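Local coordinates for sulfur oxidation protein soxB (PDB 2WDD) that probably hydrolyses the sulfur-sulfur bond of a cysteine S-thiosulfonate in the sulfur oxidation pathway, using a pair of manganese ions, at residues Pro49-Ala54 with Lys373-Tyr378. Numbering follows the deposited sequence. Where two conformers were deposited one is given.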
loop_
_atom_site.group_PDB
_atom_site.type_symbol
_atom_site.label_atom_id
_atom_site.label_comp_id
_atom_site.label_asym_id
_atom_site.label_seq_id
_atom_site.Cartn_x
_atom_site.Cartn_y
_atom_site.Cartn_z
ATOM N N PRO A 49 2.459 -8.339 6.770
ATOM C CA PRO A 49 3.031 -7.951 8.061
ATOM C C PRO A 49 2.941 -9.029 9.115
ATOM O O PRO A 49 1.917 -9.699 9.242
ATOM C CB PRO A 49 2.157 -6.771 8.502
ATOM C CG PRO A 49 0.888 -6.886 7.704
ATOM C CD PRO A 49 1.328 -7.482 6.375
ATOM N N PRO A 50 3.968 -9.138 9.955
ATOM C CA PRO A 50 3.873 -10.094 11.060
ATOM C C PRO A 50 2.923 -9.570 12.153
ATOM O O PRO A 50 2.387 -10.360 12.938
ATOM C CB PRO A 50 5.313 -10.197 11.587
ATOM C CG PRO A 50 6.178 -9.572 10.554
ATOM C CD PRO A 50 5.335 -8.639 9.732
ATOM N N ASN A 51 2.709 -8.250 12.210
ATOM C CA ASN A 51 1.803 -7.690 13.220
ATOM C C ASN A 51 0.971 -6.571 12.639
ATOM O O ASN A 51 1.481 -5.743 11.868
ATOM C CB ASN A 51 2.561 -7.101 14.414
ATOM C CG ASN A 51 3.493 -8.096 15.059
ATOM O OD1 ASN A 51 3.107 -8.826 15.979
ATOM N ND2 ASN A 51 4.733 -8.132 14.579
ATOM N N LEU A 52 -0.302 -6.565 13.033
ATOM C CA LEU A 52 -1.241 -5.483 12.722
ATOM C C LEU A 52 -1.935 -5.222 14.058
ATOM O O LEU A 52 -3.028 -5.724 14.328
ATOM C CB LEU A 52 -2.236 -5.867 11.633
ATOM C CG LEU A 52 -1.677 -5.903 10.206
ATOM C CD1 LEU A 52 -2.734 -6.482 9.254
ATOM C CD2 LEU A 52 -1.294 -4.480 9.774
ATOM N N ILE A 53 -1.231 -4.504 14.921
ATOM C CA ILE A 53 -1.693 -4.240 16.273
ATOM C C ILE A 53 -2.861 -3.275 16.307
ATOM O O ILE A 53 -2.869 -2.258 15.617
ATOM C CB ILE A 53 -0.528 -3.760 17.140
ATOM C CG1 ILE A 53 0.544 -4.845 17.205
ATOM C CG2 ILE A 53 -1.002 -3.321 18.524
ATOM C CD1 ILE A 53 1.911 -4.335 17.645
ATOM N N ALA A 54 -3.842 -3.591 17.146
ATOM C CA ALA A 54 -5.024 -2.760 17.271
ATOM C C ALA A 54 -5.447 -2.706 18.720
ATOM O O ALA A 54 -5.129 -3.601 19.491
ATOM C CB ALA A 54 -6.146 -3.338 16.451
ATOM N N LYS A 373 9.420 -5.217 5.083
ATOM C CA LYS A 373 9.062 -3.845 5.405
ATOM C C LYS A 373 7.802 -3.655 6.238
ATOM O O LYS A 373 7.762 -2.809 7.130
ATOM C CB LYS A 373 8.874 -3.063 4.094
ATOM C CG LYS A 373 8.225 -1.687 4.274
ATOM C CD LYS A 373 9.258 -0.678 4.767
ATOM C CE LYS A 373 8.634 0.680 5.111
ATOM N NZ LYS A 373 9.703 1.724 5.215
ATOM N N ARG A 374 6.749 -4.402 5.928
ATOM C CA ARG A 374 5.471 -4.200 6.598
ATOM C C ARG A 374 5.356 -4.748 8.010
ATOM O O ARG A 374 5.738 -5.888 8.273
ATOM C CB ARG A 374 4.320 -4.709 5.731
ATOM C CG ARG A 374 4.146 -3.948 4.423
ATOM C CD ARG A 374 2.686 -3.593 4.190
ATOM N NE ARG A 374 2.060 -3.060 5.396
ATOM C CZ ARG A 374 0.827 -3.357 5.792
ATOM N NH1 ARG A 374 0.342 -2.821 6.902
ATOM N NH2 ARG A 374 0.068 -4.167 5.069
ATOM N N ASP A 375 4.811 -3.920 8.903
ATOM C CA ASP A 375 4.581 -4.281 10.299
ATOM C C ASP A 375 4.057 -3.042 11.014
ATOM O O ASP A 375 4.389 -1.924 10.636
ATOM C CB ASP A 375 5.874 -4.734 10.990
ATOM C CG ASP A 375 5.618 -5.279 12.393
ATOM O OD1 ASP A 375 5.004 -6.360 12.467
ATOM O OD2 ASP A 375 5.941 -4.609 13.410
ATOM N N THR A 376 3.308 -3.215 12.094
ATOM C CA THR A 376 2.876 -2.015 12.816
ATOM C C THR A 376 4.069 -1.211 13.339
ATOM O O THR A 376 4.050 0.024 13.324
ATOM C CB THR A 376 1.985 -2.399 14.008
ATOM O OG1 THR A 376 0.855 -3.134 13.536
ATOM C CG2 THR A 376 1.506 -1.140 14.763
ATOM N N LEU A 377 5.069 -1.911 13.871
ATOM C CA LEU A 377 6.130 -1.269 14.622
ATOM C C LEU A 377 7.571 -1.377 14.181
ATOM O O LEU A 377 8.379 -0.496 14.509
ATOM C CB LEU A 377 6.082 -1.786 16.071
ATOM C CG LEU A 377 4.729 -1.647 16.776
ATOM C CD1 LEU A 377 4.784 -2.378 18.115
ATOM C CD2 LEU A 377 4.391 -0.167 16.980
ATOM N N TYR A 378 7.933 -2.507 13.584
ATOM C CA TYR A 378 9.337 -2.781 13.345
ATOM C C TYR A 378 9.531 -3.673 12.128
ATOM O O TYR A 378 8.738 -4.567 11.873
ATOM C CB TYR A 378 9.905 -3.504 14.583
ATOM C CG TYR A 378 11.263 -4.133 14.354
ATOM C CD1 TYR A 378 12.423 -3.407 14.548
ATOM C CD2 TYR A 378 11.373 -5.453 13.931
ATOM C CE1 TYR A 378 13.669 -3.960 14.277
ATOM C CE2 TYR A 378 12.618 -6.019 13.649
ATOM C CZ TYR A 378 13.758 -5.267 13.845
ATOM O OH TYR A 378 14.992 -5.816 13.576
#
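An Asx turn at Asp375, just ahead of helix 380-392, receives the loop 49-54 through Asn51. Asp375 divides its carboxylate: OD2 accepts from its own loop, Leu377 N at 2.9 Å from above the carboxylate plane and Tyr378 N on the anti lone pair, with Tyr555 OH as a further partner. OD1 faces Asn51, whose ND2 meets it on the syn side at 2.8 Å, nearly straight at 165°; ND2 also reaches Arg556 O. The amide and carboxylate planes are 85° apart. CG of Asp375 stands anti to the backbone N (chi1 -173°), on the side where Asn51 lies, and the two side chains run side by side. An alanine here would probably leave Asn51 ND2 without this acceptor and Leu377 N and Tyr378 N without theirs. The contact joins the N-terminal, metal-binding half of this 5'-nucleotidase-family fold to its C-terminal region. Thr376 N donates to Asn51 O at 3.1 Å, and Thr376 OG1 accepts from Ile53 N at 2.9 Å. Beyond them Ile53 CD1 touches Leu377 CD1 at 3.5 Å, the side chains crossing at about a right angle. In one of two Arg374 conformers, Pro49 CG lies over one guanidinium face, toward the rim; NH1 salt-bridges Asp465, and the manganese ligand His288 is about 4 Å away, side chain to side chain.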